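Local atomic coordinates of mandelate racemase/muconate lactonizing enzyme (Polaromonas sp., PDB entry 2OG9), a protein that probably catalyses a racemisation such as that of mandelate, or a related isomerisation of a carboxylate substrate, by the enolase-superfamily mechanism. Residues G293-T296 / P297-I301; M318-H321 / V322-A326; K202-G205 / D206-L210. All coordinates share one frame; numbering follows the deposited sequence.

Contact 1: G293-T296 / P297-I301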
loop_
_atom_site.group_PDB
_atom_site.type_symbol
_atom_site.label_atom_id
_atom_site.label_comp_id
_atom_site.label_asym_id
_atom_site.label_seq_id
_atom_site.Cartn_x
_atom_site.Cartn_y
_atom_site.Cartn_z
ATOM N N GLY A 293 -14.518 -26.377 12.463
ATOM C CA GLY A 293 -15.070 -26.192 13.794
ATOM C C GLY A 293 -16.579 -26.101 13.889
ATOM O O GLY A 293 -17.109 -25.665 14.912
ATOM N N GLY A 294 -17.279 -26.497 12.831
ATOM C CA GLY A 294 -18.727 -26.457 12.870
ATOM C C GLY A 294 -19.386 -25.368 12.044
ATOM O O GLY A 294 -18.739 -24.649 11.277
ATOM N N ILE A 295 -20.696 -25.255 12.217
ATOM C CA ILE A 295 -21.500 -24.276 11.503
ATOM C C ILE A 295 -21.186 -22.839 11.922
ATOM O O ILE A 295 -21.157 -21.935 11.084
ATOM C CB ILE A 295 -23.003 -24.561 11.729
ATOM C CG1 ILE A 295 -23.375 -25.888 11.054
ATOM C CG2 ILE A 295 -23.842 -23.401 11.204
ATOM C CD1 ILE A 295 -24.759 -26.437 11.437
ATOM N N THR A 296 -20.943 -22.634 13.214
ATOM C CA THR A 296 -20.648 -21.300 13.722
ATOM C C THR A 296 -19.443 -20.672 13.004
ATOM O O THR A 296 -19.559 -19.569 12.468
ATOM C CB THR A 296 -20.451 -21.326 15.259
ATOM O OG1 THR A 296 -21.722 -21.564 15.894
ATOM C CG2 THR A 296 -19.883 -20.004 15.760
ATOM N N PRO A 297 -18.279 -21.349 12.985
ATOM C CA PRO A 297 -17.156 -20.713 12.276
ATOM C C PRO A 297 -17.379 -20.683 10.759
ATOM O O PRO A 297 -16.913 -19.773 10.070
ATOM C CB PRO A 297 -15.940 -21.549 12.699
ATOM C CG PRO A 297 -16.533 -22.868 13.143
ATOM C CD PRO A 297 -17.813 -22.466 13.825
ATOM N N PHE A 298 -18.113 -21.669 10.247
ATOM C CA PHE A 298 -18.417 -21.726 8.818
ATOM C C PHE A 298 -19.205 -20.479 8.401
ATOM O O PHE A 298 -18.956 -19.907 7.342
ATOM C CB PHE A 298 -19.240 -22.980 8.488
ATOM C CG PHE A 298 -19.554 -23.136 7.020
ATOM C CD1 PHE A 298 -18.822 -24.018 6.230
ATOM C CD2 PHE A 298 -20.569 -22.393 6.427
ATOM C CE1 PHE A 298 -19.099 -24.156 4.871
ATOM C CE2 PHE A 298 -20.849 -22.525 5.066
ATOM C CZ PHE A 298 -20.114 -23.407 4.292
ATOM N N LEU A 299 -20.159 -20.057 9.226
ATOM C CA LEU A 299 -20.955 -18.878 8.902
ATOM C C LEU A 299 -20.087 -17.624 8.872
ATOM O O LEU A 299 -20.313 -16.727 8.062
ATOM C CB LEU A 299 -22.095 -18.702 9.909
ATOM C CG LEU A 299 -23.156 -19.805 9.864
ATOM C CD1 LEU A 299 -24.206 -19.532 10.914
ATOM C CD2 LEU A 299 -23.784 -19.865 8.473
ATOM N N LYS A 300 -19.096 -17.554 9.755
ATOM C CA LYS A 300 -18.209 -16.393 9.769
ATOM C C LYS A 300 -17.408 -16.369 8.469
ATOM O O LYS A 300 -17.200 -15.315 7.869
ATOM C CB LYS A 300 -17.271 -16.455 10.978
ATOM C CG LYS A 300 -18.015 -16.357 12.304
ATOM C CD LYS A 300 -17.104 -16.582 13.497
ATOM C CE LYS A 300 -17.891 -16.478 14.802
ATOM N NZ LYS A 300 -17.059 -16.834 15.988
ATOM N N ILE A 301 -16.975 -17.547 8.034
ATOM C CA ILE A 301 -16.209 -17.676 6.805
ATOM C C ILE A 301 -17.086 -17.294 5.611
ATOM O O ILE A 301 -16.638 -16.578 4.717
ATOM C CB ILE A 301 -15.684 -19.123 6.635
ATOM C CG1 ILE A 301 -14.671 -19.435 7.743
ATOM C CG2 ILE A 301 -15.032 -19.296 5.262
ATOM C CD1 ILE A 301 -14.378 -20.908 7.891
#
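Gly294 hands its carbonyl to Phe298 at the start of helix 295-307, one of the helices of the TIM-barrel domain, with Gly294 itself at the N-cap. The preceding residue, Gly293, closes the short helix 289-292 in a Schellman motif, so one helix ends and the next begins within two residues. Both glycines have positive phi (114° at Gly293), where a side chain would run into the carbonyl of the residue before.

Backbone bonds carry the first turn. Phe298 N donates to Gly294 O at 3.2 Å, and Leu299 N to Ile295 O at 2.8 Å, the latter nearly along the C=O axis. The next bond, Lys300 N to Thr296 O, is weak. In the first turn backbone N-H groups generally lack a helical carbonyl four residues back to bond to, so Pro297, which has no N-H, costs little there; its CG rests 3.3 Å from Gly293 C, and its ring also packs on Trp99.

Among apolar contacts, Ile295 and Leu299 lie side by side and point the same way. Ile295 turns its CG2 branch anti to the backbone N, which brings that methyl 3.9 Å from Leu299 CD1, while both side chains also meet Trp127 of helix 114-133.

The polar side chains differ. Thr296 OG1 is hydrogen-bonded outside the turn, to Asp123 OD1 and Trp127 NE1 of helix 114-133. Lys300, exposed, runs extended along the outside, and its CE passes 4.2 Å from Thr296 CG2.

Contact 2: M318-H321 / V322-A326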
loop_
_atom_site.group_PDB
_atom_site.type_symbol
_atom_site.label_atom_id
_atom_site.label_comp_id
_atom_site.label_asym_id
_atom_site.label_seq_id
_atom_site.Cartn_x
_atom_site.Cartn_y
_atom_site.Cartn_z
HETATM N N MSE A 318 -22.080 -33.532 2.311
HETATM C CA MSE A 318 -23.208 -32.903 1.636
HETATM C C MSE A 318 -24.448 -32.852 2.531
HETATM O O MSE A 318 -25.266 -31.940 2.406
HETATM C CB MSE A 318 -23.547 -33.662 0.351
HETATM C CG MSE A 318 -23.909 -35.121 0.557
HETATM SE SE MSE A 318 -24.513 -35.894 -1.122
HETATM C CE MSE A 318 -25.356 -37.523 -0.429
ATOM N N GLU A 319 -24.578 -33.827 3.429
ATOM C CA GLU A 319 -25.727 -33.896 4.334
ATOM C C GLU A 319 -25.855 -32.611 5.155
ATOM O O GLU A 319 -26.956 -32.201 5.547
ATOM C CB GLU A 319 -25.601 -35.109 5.273
ATOM C CG GLU A 319 -25.737 -36.482 4.593
ATOM C CD GLU A 319 -24.472 -36.946 3.880
ATOM O OE1 GLU A 319 -23.453 -36.227 3.929
ATOM O OE2 GLU A 319 -24.499 -38.040 3.272
ATOM N N LEU A 320 -24.715 -31.981 5.417
ATOM C CA LEU A 320 -24.680 -30.730 6.166
ATOM C C LEU A 320 -24.545 -29.532 5.224
ATOM O O LEU A 320 -25.275 -28.549 5.345
ATOM C CB LEU A 320 -23.501 -30.743 7.145
ATOM C CG LEU A 320 -23.113 -29.423 7.818
ATOM C CD1 LEU A 320 -24.278 -28.871 8.619
ATOM C CD2 LEU A 320 -21.912 -29.660 8.726
ATOM N N HIS A 321 -23.628 -29.623 4.268
ATOM C CA HIS A 321 -23.394 -28.506 3.358
ATOM C C HIS A 321 -24.530 -28.124 2.420
ATOM O O HIS A 321 -24.591 -26.983 1.966
ATOM C CB HIS A 321 -22.109 -28.744 2.568
ATOM C CG HIS A 321 -20.884 -28.739 3.425
ATOM N ND1 HIS A 321 -20.606 -27.722 4.314
ATOM C CD2 HIS A 321 -19.867 -29.624 3.537
ATOM C CE1 HIS A 321 -19.470 -27.981 4.936
ATOM N NE2 HIS A 321 -19.001 -29.130 4.483
ATOM N N VAL A 322 -25.433 -29.053 2.125
ATOM C CA VAL A 322 -26.547 -28.707 1.252
ATOM C C VAL A 322 -27.370 -27.604 1.926
ATOM O O VAL A 322 -27.901 -26.708 1.258
ATOM C CB VAL A 322 -27.453 -29.937 0.944
ATOM C CG1 VAL A 322 -28.052 -30.509 2.219
ATOM C CG2 VAL A 322 -28.548 -29.526 -0.016
ATOM N N HIS A 323 -27.470 -27.659 3.252
ATOM C CA HIS A 323 -28.213 -26.643 3.994
ATOM C C HIS A 323 -27.458 -25.319 4.012
ATOM O O HIS A 323 -28.044 -24.252 3.808
ATOM C CB HIS A 323 -28.443 -27.102 5.434
ATOM C CG HIS A 323 -29.427 -28.220 5.559
ATOM N ND1 HIS A 323 -30.787 -28.031 5.433
ATOM C CD2 HIS A 323 -29.251 -29.545 5.771
ATOM C CE1 HIS A 323 -31.406 -29.191 5.560
ATOM N NE2 HIS A 323 -30.496 -30.127 5.765
ATOM N N LEU A 324 -26.156 -25.391 4.275
ATOM C CA LEU A 324 -25.331 -24.194 4.332
ATOM C C LEU A 324 -25.233 -23.528 2.957
ATOM O O LEU A 324 -25.313 -22.305 2.848
ATOM C CB LEU A 324 -23.942 -24.550 4.878
ATOM C CG LEU A 324 -23.974 -25.095 6.315
ATOM C CD1 LEU A 324 -22.599 -25.590 6.743
ATOM C CD2 LEU A 324 -24.458 -24.000 7.258
ATOM N N ALA A 325 -25.081 -24.335 1.909
ATOM C CA ALA A 325 -25.000 -23.804 0.552
ATOM C C ALA A 325 -26.302 -23.115 0.153
ATOM O O ALA A 325 -26.293 -22.112 -0.563
ATOM C CB ALA A 325 -24.682 -24.927 -0.434
ATOM N N ALA A 326 -27.427 -23.649 0.615
ATOM C CA ALA A 326 -28.720 -23.063 0.284
ATOM C C ALA A 326 -28.833 -21.645 0.840
ATOM O O ALA A 326 -29.550 -20.809 0.293
ATOM C CB ALA A 326 -29.845 -23.931 0.847
HETATM O O HOH W 1 -29.414 -33.307 5.399
#
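Met318 O accepts from Val322 N in helix 318-326, a short buried helix of the TIM-barrel domain that follows strand 311-312. The N-O distance is 2.9 Å. One turn on, Ala325 N gives a tighter bond to His321 O at 2.7 Å. Between them the helix is looser: Leu320 O receives both His323 N and Leu324 N, and both bonds are weak.

Glu319 O is served differently. A water donates to it at 2.7 Å and also makes a weak bond to His323 NE2, so it bridges this carbonyl to the imidazole one turn later. The His323 ring presents its edge here, with CD2 3.5 Å from Glu319 O. Within that ring, ND1 is hydrogen-bonded to Ala139 N, and NE2, besides the weakly held water, to Leu363 O. A histidine suits this buried place because a single flat ring can serve groups on separate chain segments.

Val322 sets CG1 between its own N and carbonyl carbon (chi1 60°), which brings CG1 to 3.1 Å from Met318 O; the valine also packs on Pro358. Ala325 offers the smallest side chain beside the carbonyl of His321.

Leucines fill the apolar side. Leu320 and Leu324 cross at a slant, and their other neighbours include Ala289 and Ile295, so this face packs against helices 289-292 and 295-307. Met318, present as selenomethionine, sends its side chain away to Ile348. The leucine pair meets through Leu320 CG and Leu324 CD1, 4.0 Å apart.

Contact 3: K202-G205 / D206-L210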
loop_
_atom_site.group_PDB
_atom_site.type_symbol
_atom_site.label_atom_id
_atom_site.label_comp_id
_atom_site.label_asym_id
_atom_site.label_seq_id
_atom_site.Cartn_x
_atom_site.Cartn_y
_atom_site.Cartn_z
ATOM N N LYS A 202 -14.868 -35.081 -24.700
ATOM C CA LYS A 202 -15.400 -35.515 -25.988
ATOM C C LYS A 202 -16.565 -36.480 -25.810
ATOM O O LYS A 202 -17.506 -36.479 -26.603
ATOM C CB LYS A 202 -14.312 -36.184 -26.833
ATOM C CG LYS A 202 -14.800 -36.569 -28.228
ATOM C CD LYS A 202 -13.719 -37.231 -29.070
ATOM C CE LYS A 202 -14.266 -37.619 -30.441
ATOM N NZ LYS A 202 -13.253 -38.311 -31.293
ATOM N N HIS A 203 -16.501 -37.296 -24.762
ATOM C CA HIS A 203 -17.550 -38.271 -24.487
ATOM C C HIS A 203 -18.853 -37.645 -23.987
ATOM O O HIS A 203 -19.922 -37.892 -24.545
ATOM C CB HIS A 203 -17.057 -39.287 -23.458
ATOM C CG HIS A 203 -18.013 -40.413 -23.213
ATOM N ND1 HIS A 203 -18.479 -41.227 -24.223
ATOM C CD2 HIS A 203 -18.579 -40.870 -22.071
ATOM C CE1 HIS A 203 -19.289 -42.138 -23.713
ATOM N NE2 HIS A 203 -19.367 -41.944 -22.409
ATOM N N LEU A 204 -18.758 -36.835 -22.936
ATOM C CA LEU A 204 -19.936 -36.198 -22.356
ATOM C C LEU A 204 -20.476 -35.031 -23.168
ATOM O O LEU A 204 -21.684 -34.797 -23.203
ATOM C CB LEU A 204 -19.629 -35.726 -20.935
ATOM C CG LEU A 204 -19.201 -36.822 -19.957
ATOM C CD1 LEU A 204 -18.911 -36.208 -18.599
ATOM C CD2 LEU A 204 -20.297 -37.874 -19.852
ATOM N N GLY A 205 -19.581 -34.293 -23.817
ATOM C CA GLY A 205 -20.012 -33.156 -24.609
ATOM C C GLY A 205 -19.702 -31.837 -23.925
ATOM O O GLY A 205 -19.446 -31.797 -22.723
ATOM N N ASP A 206 -19.738 -30.756 -24.695
ATOM C CA ASP A 206 -19.448 -29.420 -24.184
ATOM C C ASP A 206 -20.523 -28.866 -23.250
ATOM O O ASP A 206 -20.310 -27.847 -22.594
ATOM C CB ASP A 206 -19.248 -28.454 -25.356
ATOM C CG ASP A 206 -18.037 -28.804 -26.197
ATOM O OD1 ASP A 206 -17.896 -29.988 -26.577
ATOM O OD2 ASP A 206 -17.229 -27.895 -26.486
ATOM N N ALA A 207 -21.672 -29.534 -23.189
ATOM C CA ALA A 207 -22.772 -29.085 -22.342
ATOM C C ALA A 207 -22.704 -29.596 -20.900
ATOM O O ALA A 207 -23.478 -29.163 -20.051
ATOM C CB ALA A 207 -24.102 -29.485 -22.967
ATOM N N VAL A 208 -21.789 -30.518 -20.622
ATOM C CA VAL A 208 -21.656 -31.057 -19.273
ATOM C C VAL A 208 -20.529 -30.342 -18.531
ATOM O O VAL A 208 -19.368 -30.419 -18.931
ATOM C CB VAL A 208 -21.357 -32.570 -19.303
ATOM C CG1 VAL A 208 -21.300 -33.124 -17.885
ATOM C CG2 VAL A 208 -22.427 -33.288 -20.106
ATOM N N PRO A 209 -20.862 -29.620 -17.447
ATOM C CA PRO A 209 -19.838 -28.904 -16.679
ATOM C C PRO A 209 -18.739 -29.846 -16.204
ATOM O O PRO A 209 -19.021 -30.941 -15.711
ATOM C CB PRO A 209 -20.628 -28.312 -15.512
ATOM C CG PRO A 209 -22.000 -28.088 -16.117
ATOM C CD PRO A 209 -22.205 -29.375 -16.890
ATOM N N LEU A 210 -17.489 -29.414 -16.353
ATOM C CA LEU A 210 -16.344 -30.218 -15.936
ATOM C C LEU A 210 -15.377 -29.435 -15.058
ATOM O O LEU A 210 -15.100 -28.261 -15.316
ATOM C CB LEU A 210 -15.569 -30.727 -17.153
ATOM C CG LEU A 210 -16.237 -31.674 -18.150
ATOM C CD1 LEU A 210 -15.209 -32.071 -19.201
ATOM C CD2 LEU A 210 -16.774 -32.915 -17.440
#
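Leu204 ends helix 190-204 and faces Val208 and Leu210 across a helix-to-strand connection of the TIM barrel, made by a type I beta turn from Gly205 to Val208. Gly205 leaves the helix with positive phi (105°), a backbone shape in which a side chain would strike the carbonyl of Leu204.

Asp206 takes the first corner of the turn at the exposed surface, where a charged residue is at ease; its side chain also touches Arg201, one turn back in the helix. Ala207 follows at the second corner, small and exposed. Val208 then closes the turn: its N makes a weak, 3.4 Å bond to Gly205 O, although the angle at hydrogen is nearly straight. Its side chain turns inward, with CG2 anti to the carbonyl carbon and 3.8 Å from Leu204 CB, while CG1 approaches Leu204 CD1; beyond, Val208 packs on Ile174 of helix 163-175. Pro209 carries the chain on into strand 210-213, its backbone bonded to Ile181 in the neighbouring strand.

Leu210, buried, opens that strand and points toward the end of the helix, where both leucines also touch Ile181. Its CD2 reaches Leu204 CD1 at 4.1 Å.

Contacts 1 and 2 are buried and lie on the neighbouring helices 295-307 and 318-326, which pack on each other, at the side of the barrel that meets helices 95-104, 114-133 and 138-142; contact 3 lies at the surface, about 34 Å from contact 1 between centres. Phe298 CE2 lies 3.7 Å from Leu324 CB, and Ile295 CD1 3.8 Å from Leu320 CD1. Contact 1 begins a helix, contact 2 spans a whole short helix, and contact 3 leaves one for a strand. Thr296 OG1 and the His323 ring nitrogens have partners outside their segments, whereas contact 3 has one weak turn bond and apolar packing between its segments, with backbone bonds from Pro209 to Ile181 and Leu210 to Val236.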